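Local coordinates for protein metallo-beta-lactamase (Chryseobacterium indologenes, PDB 3L6N) that hydrolyses the beta-lactam ring of penicillins, cephalosporins and carbapenems as a zinc-dependent class B beta-lactamase, conferring antibiotic resistance, at residues Gly22-Gly26 and Lys27-Ala31; Val176-Trp179 and Pro180-Ile183; Val209-Thr212 and Leu213-Asn217. All coordinates share one frame; numbering follows the deposited sequence. Where two conformers were deposited one is given.

Contact 1 of 3, residues Gly22-Gly26 and Lys27-Ala31; sequences GVFGG and KEYSA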
loop_
_atom_site.group_PDB
_atom_site.type_symbol
_atom_site.label_atom_id
_atom_site.label_comp_id
_atom_site.label_asym_id
_atom_site.label_seq_id
_atom_site.Cartn_x
_atom_site.Cartn_y
_atom_site.Cartn_z
ATOM N N GLY A 22 -8.477 -3.512 -11.691
ATOM C CA GLY A 22 -9.338 -4.691 -11.561
ATOM C C GLY A 22 -10.766 -4.328 -11.895
ATOM O O GLY A 22 -11.199 -3.208 -11.636
ATOM N N VAL A 23 -11.488 -5.280 -12.480
ATOM C CA VAL A 23 -12.911 -5.101 -12.795
ATOM C C VAL A 23 -13.763 -5.715 -11.695
ATOM O O VAL A 23 -13.614 -6.888 -11.365
ATOM C CB VAL A 23 -13.292 -5.721 -14.168
ATOM C CG1 VAL A 23 -14.811 -5.591 -14.425
ATOM C CG2 VAL A 23 -12.512 -5.069 -15.291
ATOM N N PHE A 24 -14.653 -4.899 -11.133
ATOM C CA PHE A 24 -15.554 -5.333 -10.074
ATOM C C PHE A 24 -16.903 -4.712 -10.347
ATOM O O PHE A 24 -16.997 -3.511 -10.601
ATOM C CB PHE A 24 -15.028 -4.917 -8.688
ATOM C CG PHE A 24 -13.672 -5.488 -8.369
ATOM C CD1 PHE A 24 -12.522 -4.737 -8.602
ATOM C CD2 PHE A 24 -13.541 -6.783 -7.880
ATOM C CE1 PHE A 24 -11.256 -5.270 -8.347
ATOM C CE2 PHE A 24 -12.273 -7.327 -7.618
ATOM C CZ PHE A 24 -11.140 -6.566 -7.855
ATOM N N GLY A 25 -17.948 -5.535 -10.323
ATOM C CA GLY A 25 -19.304 -5.042 -10.607
ATOM C C GLY A 25 -19.414 -4.267 -11.911
ATOM O O GLY A 25 -20.060 -3.215 -11.969
ATOM N N GLY A 26 -18.757 -4.777 -12.954
ATOM C CA GLY A 26 -18.880 -4.240 -14.309
ATOM C C GLY A 26 -18.110 -2.966 -14.601
ATOM O O GLY A 26 -18.225 -2.408 -15.693
ATOM N N LYS A 27 -17.313 -2.519 -13.629
ATOM C CA LYS A 27 -16.539 -1.288 -13.761
ATOM C C LYS A 27 -15.080 -1.561 -13.424
ATOM O O LYS A 27 -14.784 -2.397 -12.569
ATOM C CB LYS A 27 -17.087 -0.224 -12.821
ATOM C CG LYS A 27 -16.698 1.204 -13.185
ATOM C CD LYS A 27 -17.175 2.190 -12.126
ATOM C CE LYS A 27 -17.424 3.576 -12.718
ATOM N NZ LYS A 27 -16.179 4.266 -13.167
ATOM N N GLU A 28 -14.175 -0.871 -14.110
ATOM C CA GLU A 28 -12.753 -0.999 -13.798
ATOM C C GLU A 28 -12.334 0.017 -12.736
ATOM O O GLU A 28 -12.694 1.196 -12.809
ATOM C CB GLU A 28 -11.902 -0.849 -15.052
ATOM C CG GLU A 28 -10.450 -1.254 -14.835
ATOM C CD GLU A 28 -9.705 -1.393 -16.130
ATOM O OE1 GLU A 28 -9.387 -0.355 -16.732
ATOM O OE2 GLU A 28 -9.440 -2.540 -16.543
ATOM N N TYR A 29 -11.572 -0.457 -11.754
ATOM C CA TYR A 29 -11.081 0.372 -10.657
ATOM C C TYR A 29 -9.557 0.316 -10.618
ATOM O O TYR A 29 -8.958 -0.631 -11.116
ATOM C CB TYR A 29 -11.655 -0.118 -9.330
ATOM C CG TYR A 29 -13.157 0.052 -9.229
ATOM C CD1 TYR A 29 -13.713 1.265 -8.816
ATOM C CD2 TYR A 29 -14.018 -0.994 -9.569
ATOM C CE1 TYR A 29 -15.090 1.432 -8.730
ATOM C CE2 TYR A 29 -15.398 -0.838 -9.483
ATOM C CZ TYR A 29 -15.925 0.375 -9.062
ATOM O OH TYR A 29 -17.288 0.542 -8.981
ATOM N N SER A 30 -8.961 1.341 -10.020
ATOM C CA SER A 30 -7.519 1.445 -9.909
ATOM C C SER A 30 -7.130 1.331 -8.442
ATOM O O SER A 30 -7.892 1.718 -7.544
ATOM C CB SER A 30 -7.061 2.791 -10.473
ATOM O OG SER A 30 -5.686 2.782 -10.784
ATOM N N ALA A 31 -5.949 0.776 -8.203
ATOM C CA ALA A 31 -5.353 0.783 -6.870
ATOM C C ALA A 31 -3.927 1.259 -7.021
ATOM O O ALA A 31 -3.223 0.830 -7.934
ATOM C CB ALA A 31 -5.369 -0.619 -6.255
HETATM O O HOH W 1 -18.899 -1.482 -9.605
#
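Phe24 and Lys27 face each other across the tip of a two-residue beta hairpin, closed by a type I' turn through Gly25 and Gly26. Both glycines have positive phi, as this turn requires.

Four backbone hydrogen bonds zip the strands together in two antiparallel hydrogen-bonded pairs. Next to the turn, Phe24 N reaches Lys27 O at 2.9 Å, while the return bond from Lys27 N to Phe24 O is longer, 3.2 Å, and comes from well above the carbonyl plane. Gly22 and Tyr29 form the second pair, with Tyr29 N 2.8 Å from Gly22 O. Between them lies the non-hydrogen-bonded pair Val23 and Glu28, where the strands draw close enough for CA-H...O contacts such as Val23 CA to Lys27 O, 3.3 Å.

On the face away from the Val23 and Glu28 side chains, Phe24 and Tyr29 meet. With CG anti to the carbonyl carbon (chi1 -66°), the Tyr29 ring leans along the hairpin toward the turn, and its CE2 edge meets Phe24 O in the ring plane at 3.3 Å. Tyr29 CD2 lies 4.1 Å from Phe24 CD1, at the edge of the phenylalanine ring.

One water bridges this face: it donates to Phe24 O and lies 2.7 Å from Tyr29 OH, so the carbonyl of Phe24 is shared between Lys27 N and the water.

Strands 15-24 and 27-38 carry the hairpin within the larger mixed sheet. Its aromatic face turns to the loop residue Trp49, which meets both Phe24 and Tyr29, while Ser30 O accepts a hydrogen bond from the zinc ligand His200.

Contact 2 of 3, residues Val176-Trp179 and Pro180-Ile183; sequences VEQW and PKTI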
loop_
_atom_site.group_PDB
_atom_site.type_symbol
_atom_site.label_atom_id
_atom_site.label_comp_id
_atom_site.label_asym_id
_atom_site.label_seq_id
_atom_site.Cartn_x
_atom_site.Cartn_y
_atom_site.Cartn_z
ATOM N N VAL A 176 -15.817 3.841 11.025
ATOM C CA VAL A 176 -16.070 5.213 10.563
ATOM C C VAL A 176 -15.986 6.248 11.688
ATOM O O VAL A 176 -15.610 7.392 11.442
ATOM C CB VAL A 176 -17.376 5.378 9.716
ATOM C CG1 VAL A 176 -17.284 4.586 8.410
ATOM C CG2 VAL A 176 -18.611 4.993 10.509
ATOM N N GLU A 177 -16.310 5.843 12.915
ATOM C CA GLU A 177 -16.180 6.734 14.076
ATOM C C GLU A 177 -14.715 7.103 14.360
ATOM O O GLU A 177 -14.407 8.258 14.665
ATOM C CB GLU A 177 -16.857 6.109 15.307
ATOM C CG GLU A 177 -16.932 7.010 16.548
ATOM C CD GLU A 177 -15.741 6.854 17.489
ATOM O OE1 GLU A 177 -15.004 5.846 17.383
ATOM O OE2 GLU A 177 -15.544 7.744 18.349
ATOM N N GLN A 178 -13.814 6.128 14.241
ATOM C CA GLN A 178 -12.387 6.359 14.494
ATOM C C GLN A 178 -11.635 6.979 13.312
ATOM O O GLN A 178 -10.616 7.640 13.498
ATOM C CB GLN A 178 -11.689 5.058 14.897
ATOM C CG GLN A 178 -11.956 4.626 16.328
ATOM C CD GLN A 178 -11.536 5.667 17.341
ATOM O OE1 GLN A 178 -10.395 6.138 17.336
ATOM N NE2 GLN A 178 -12.458 6.032 18.224
ATOM N N TRP A 179 -12.144 6.748 12.109
ATOM C CA TRP A 179 -11.453 7.125 10.874
ATOM C C TRP A 179 -10.986 8.603 10.839
ATOM O O TRP A 179 -9.803 8.851 10.587
ATOM C CB TRP A 179 -12.330 6.767 9.674
ATOM C CG TRP A 179 -11.633 6.642 8.352
ATOM C CD1 TRP A 179 -10.425 7.178 7.989
ATOM C CD2 TRP A 179 -12.134 5.964 7.195
ATOM N NE1 TRP A 179 -10.144 6.863 6.678
ATOM C CE2 TRP A 179 -11.178 6.126 6.167
ATOM C CE3 TRP A 179 -13.302 5.236 6.923
ATOM C CZ2 TRP A 179 -11.348 5.576 4.892
ATOM C CZ3 TRP A 179 -13.474 4.696 5.650
ATOM C CH2 TRP A 179 -12.495 4.864 4.655
ATOM N N PRO A 180 -11.887 9.578 11.123
ATOM C CA PRO A 180 -11.421 10.975 11.073
ATOM C C PRO A 180 -10.376 11.291 12.143
ATOM O O PRO A 180 -9.486 12.116 11.912
ATOM C CB PRO A 180 -12.700 11.791 11.322
ATOM C CG PRO A 180 -13.614 10.857 12.027
ATOM C CD PRO A 180 -13.323 9.504 11.456
ATOM N N LYS A 181 -10.477 10.631 13.299
ATOM C CA LYS A 181 -9.499 10.783 14.368
ATOM C C LYS A 181 -8.147 10.257 13.911
ATOM O O LYS A 181 -7.123 10.887 14.139
ATOM C CB LYS A 181 -9.963 10.077 15.647
ATOM C CG LYS A 181 -11.282 10.609 16.187
ATOM C CD LYS A 181 -11.947 9.618 17.121
ATOM C CE LYS A 181 -13.087 10.267 17.885
ATOM N NZ LYS A 181 -12.570 11.072 19.025
ATOM N N THR A 182 -8.156 9.109 13.236
ATOM C CA THR A 182 -6.930 8.546 12.684
ATOM C C THR A 182 -6.338 9.473 11.618
ATOM O O THR A 182 -5.135 9.695 11.605
ATOM C CB THR A 182 -7.176 7.143 12.119
ATOM O OG1 THR A 182 -7.656 6.303 13.178
ATOM C CG2 THR A 182 -5.877 6.542 11.570
ATOM N N ILE A 183 -7.188 10.007 10.743
ATOM C CA ILE A 183 -6.745 10.955 9.707
ATOM C C ILE A 183 -6.163 12.241 10.305
ATOM O O ILE A 183 -5.157 12.763 9.816
ATOM C CB ILE A 183 -7.881 11.278 8.688
ATOM C CG1 ILE A 183 -8.094 10.091 7.743
ATOM C CG2 ILE A 183 -7.576 12.562 7.877
ATOM C CD1 ILE A 183 -6.953 9.866 6.748
HETATM O O HOH W 2 -7.761 6.840 15.843
#
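Trp179 and Ile183 pack against each other one turn apart at the start of helix 179-189. This is the tight side of the contact. Ile183 CG1 approaches the indole obliquely, 3.7 Å from Trp179 CD1, and beneath the two side chains Ile183 N donates to Trp179 O. With CG anti to the backbone N (chi1 -160°), the indole is placed alongside Ile183. Its NE1 is satisfied by Leu159 O, which helps to set the rotation of the ring.

Pro180 occupies the first turn, where its nitrogen has no hydrogen to give; its CD packs instead against Val176 O at 3.1 Å. Thr182 N donates to Gln178 O at 2.9 Å.

The looser, solvent-facing side is polar: Glu177 and Lys181 are exposed and Gln178 partly so. Gln178 NE2 donates to Glu177 OE1 at 2.7 Å, on the syn side of the carboxylate though tilted from its plane. The Lys181 chain runs past both, its CD 3.8 Å from Gln178 NE2, yet Lys181 NZ remains 4.5 Å from Glu177 OE2, too far for a salt bridge. A water links the two sides by donating to Gln178 OE1 and to Thr182 OG1, the latter at 2.7 Å; Thr182 OG1 is also hydrogen-bonded to Glu137 O.

The helix start meets the loop of the zinc ligand His139 through Trp179. On helix 208-217, Leu216 packs against Trp179, Leu213 against Pro180 and Ile183, and Val209 against Ile183.

Contact 3 of 3, residues Val209-Thr212 and Leu213-Asn217; sequences VEHT and LELLN. With SO4 (sulfate ion), chain E.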
loop_
_atom_site.group_PDB
_atom_site.type_symbol
_atom_site.label_atom_id
_atom_site.label_comp_id
_atom_site.label_asym_id
_atom_site.label_seq_id
_atom_site.Cartn_x
_atom_site.Cartn_y
_atom_site.Cartn_z
ATOM N N VAL A 209 -5.975 14.174 2.090
ATOM C CA VAL A 209 -6.321 14.148 3.514
ATOM C C VAL A 209 -7.586 14.983 3.796
ATOM O O VAL A 209 -8.520 14.510 4.449
ATOM C CB VAL A 209 -5.132 14.624 4.381
ATOM C CG1 VAL A 209 -5.546 14.853 5.834
ATOM C CG2 VAL A 209 -3.986 13.637 4.299
ATOM N N GLU A 210 -7.621 16.213 3.282
ATOM C CA GLU A 210 -8.766 17.090 3.515
ATOM C C GLU A 210 -10.023 16.542 2.868
ATOM O O GLU A 210 -11.121 16.650 3.431
ATOM C CB GLU A 210 -8.484 18.515 3.022
ATOM C CG GLU A 210 -7.590 19.327 3.950
ATOM C CD GLU A 210 -8.103 19.375 5.386
ATOM O OE1 GLU A 210 -9.308 19.667 5.608
ATOM O OE2 GLU A 210 -7.294 19.115 6.300
ATOM N N HIS A 211 -9.875 15.933 1.694
ATOM C CA HIS A 211 -11.017 15.355 1.025
ATOM C C HIS A 211 -11.544 14.106 1.734
ATOM O O HIS A 211 -12.744 13.826 1.689
ATOM C CB HIS A 211 -10.743 15.061 -0.446
ATOM C CG HIS A 211 -11.993 14.850 -1.233
ATOM N ND1 HIS A 211 -12.295 13.663 -1.861
ATOM C CD2 HIS A 211 -13.050 15.669 -1.447
ATOM C CE1 HIS A 211 -13.472 13.767 -2.451
ATOM N NE2 HIS A 211 -13.949 14.975 -2.218
ATOM N N THR A 212 -10.640 13.354 2.364
ATOM C CA THR A 212 -11.034 12.198 3.178
ATOM C C THR A 212 -11.955 12.636 4.317
ATOM O O THR A 212 -13.010 12.035 4.530
ATOM C CB THR A 212 -9.814 11.414 3.711
ATOM O OG1 THR A 212 -9.012 10.994 2.603
ATOM C CG2 THR A 212 -10.254 10.169 4.492
ATOM N N LEU A 213 -11.548 13.682 5.027
ATOM C CA LEU A 213 -12.369 14.258 6.100
ATOM C C LEU A 213 -13.730 14.733 5.591
ATOM O O LEU A 213 -14.757 14.522 6.242
ATOM C CB LEU A 213 -11.620 15.392 6.794
ATOM C CG LEU A 213 -10.390 14.982 7.598
ATOM C CD1 LEU A 213 -9.584 16.184 8.045
ATOM C CD2 LEU A 213 -10.782 14.115 8.794
ATOM N N GLU A 214 -13.739 15.358 4.417
ATOM C CA GLU A 214 -14.990 15.780 3.802
ATOM C C GLU A 214 -15.939 14.616 3.503
ATOM O O GLU A 214 -17.136 14.681 3.815
ATOM C CB GLU A 214 -14.725 16.602 2.541
ATOM C CG GLU A 214 -15.987 17.172 1.954
ATOM C CD GLU A 214 -15.729 18.120 0.802
ATOM O OE1 GLU A 214 -16.576 18.158 -0.101
ATOM O OE2 GLU A 214 -14.698 18.822 0.805
ATOM N N LEU A 215 -15.411 13.544 2.911
ATOM C CA LEU A 215 -16.231 12.375 2.583
ATOM C C LEU A 215 -16.781 11.696 3.838
ATOM O O LEU A 215 -17.891 11.162 3.827
ATOM C CB LEU A 215 -15.436 11.373 1.738
ATOM C CG LEU A 215 -15.111 11.783 0.296
ATOM C CD1 LEU A 215 -14.129 10.790 -0.328
ATOM C CD2 LEU A 215 -16.365 11.913 -0.571
ATOM N N LEU A 216 -15.999 11.737 4.910
ATOM C CA LEU A 216 -16.404 11.171 6.192
ATOM C C LEU A 216 -17.549 11.974 6.803
ATOM O O LEU A 216 -18.457 11.402 7.408
ATOM C CB LEU A 216 -15.215 11.103 7.154
ATOM C CG LEU A 216 -14.207 9.978 6.873
ATOM C CD1 LEU A 216 -12.881 10.234 7.571
ATOM C CD2 LEU A 216 -14.785 8.637 7.292
ATOM N N ASN A 217 -17.502 13.296 6.633
ATOM C CA ASN A 217 -18.573 14.176 7.116
ATOM C C ASN A 217 -19.862 14.040 6.321
ATOM O O ASN A 217 -20.950 14.192 6.872
ATOM C CB ASN A 217 -18.124 15.637 7.105
ATOM C CG ASN A 217 -17.214 15.977 8.256
ATOM O OD1 ASN A 217 -16.241 16.710 8.091
ATOM N ND2 ASN A 217 -17.525 15.455 9.437
HETATM S S SO4 E . -2.697 15.185 0.773
HETATM O O1 SO4 E . -2.837 13.842 1.323
HETATM O O2 SO4 E . -1.417 15.765 1.178
HETATM O O3 SO4 E . -2.744 15.100 -0.678
HETATM O O4 SO4 E . -3.790 16.001 1.285
#
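The imidazole of His211 carries Leu215 over one face: Leu215 CG stands 4.1 Å from the ring centroid and 27° off its normal, a CH-pi contact across one turn of the C-terminal alpha helix 208-217. Leu215 CD1 closes on the same ring, 3.7 Å from His211 CE1. Glu214 OE2 comes to the imidazole only obliquely, at 4.2 Å from His211 CD2. The ring stands out from the helix with CG anti to the backbone N (chi1 -163°), and its ND1 is hydrogen-bonded to Ser162 O, so a loop and the helix together set its orientation.

Regular i to i+4 bonds run beneath, from Leu213, Glu214, Leu215 and Leu216 back to Val209, Glu210, His211 and Thr212; that of Leu215 N to His211 O measures 2.9 Å.

On another side of the helix, Leu216 follows Thr212 along the flank, with Thr212 CG2 4.0 Å from Leu216 CD1. Thr212 OG1 is buried and held twice, by His208 O within the helix and by the backbone N of Lys161, which probably binds the beta-lactam. This hydroxyl thus ties the helix to the Lys161 backbone. Glu210 bends at chi2 (-54°), which brings OE2 within 4.1 Å of Leu213 CD1, and its charge is paired with Lys187 of helix 179-189.

At the N-terminal end a sulfate, probably from the crystallisation liquor, is bound by His208 N and by Val209 N, the latter donating to sulfate O4 at 3.0 Å and to O1 at 3.2 Å.

In the fold
Contacts 2 and 3 belong to one packed unit: helices 179-189 and 208-217 meet where, for instance, Ile183 CG2 lies 3.7 Å from Val209 CG1. Contact 2 is partly buried, whereas contacts 1 and 3 are surface contacts, each with one buried residue among those that touch. Contact 1 stands apart, its centre about 26 Å from that of contact 2 and 23 Å from that of contact 3, on a hairpin beside the zinc site. Cross-strand bonds and an aromatic edge make up its chemistry; the helical contacts rely on i to i+4 bonds and aliphatic packing against an indole or imidazole.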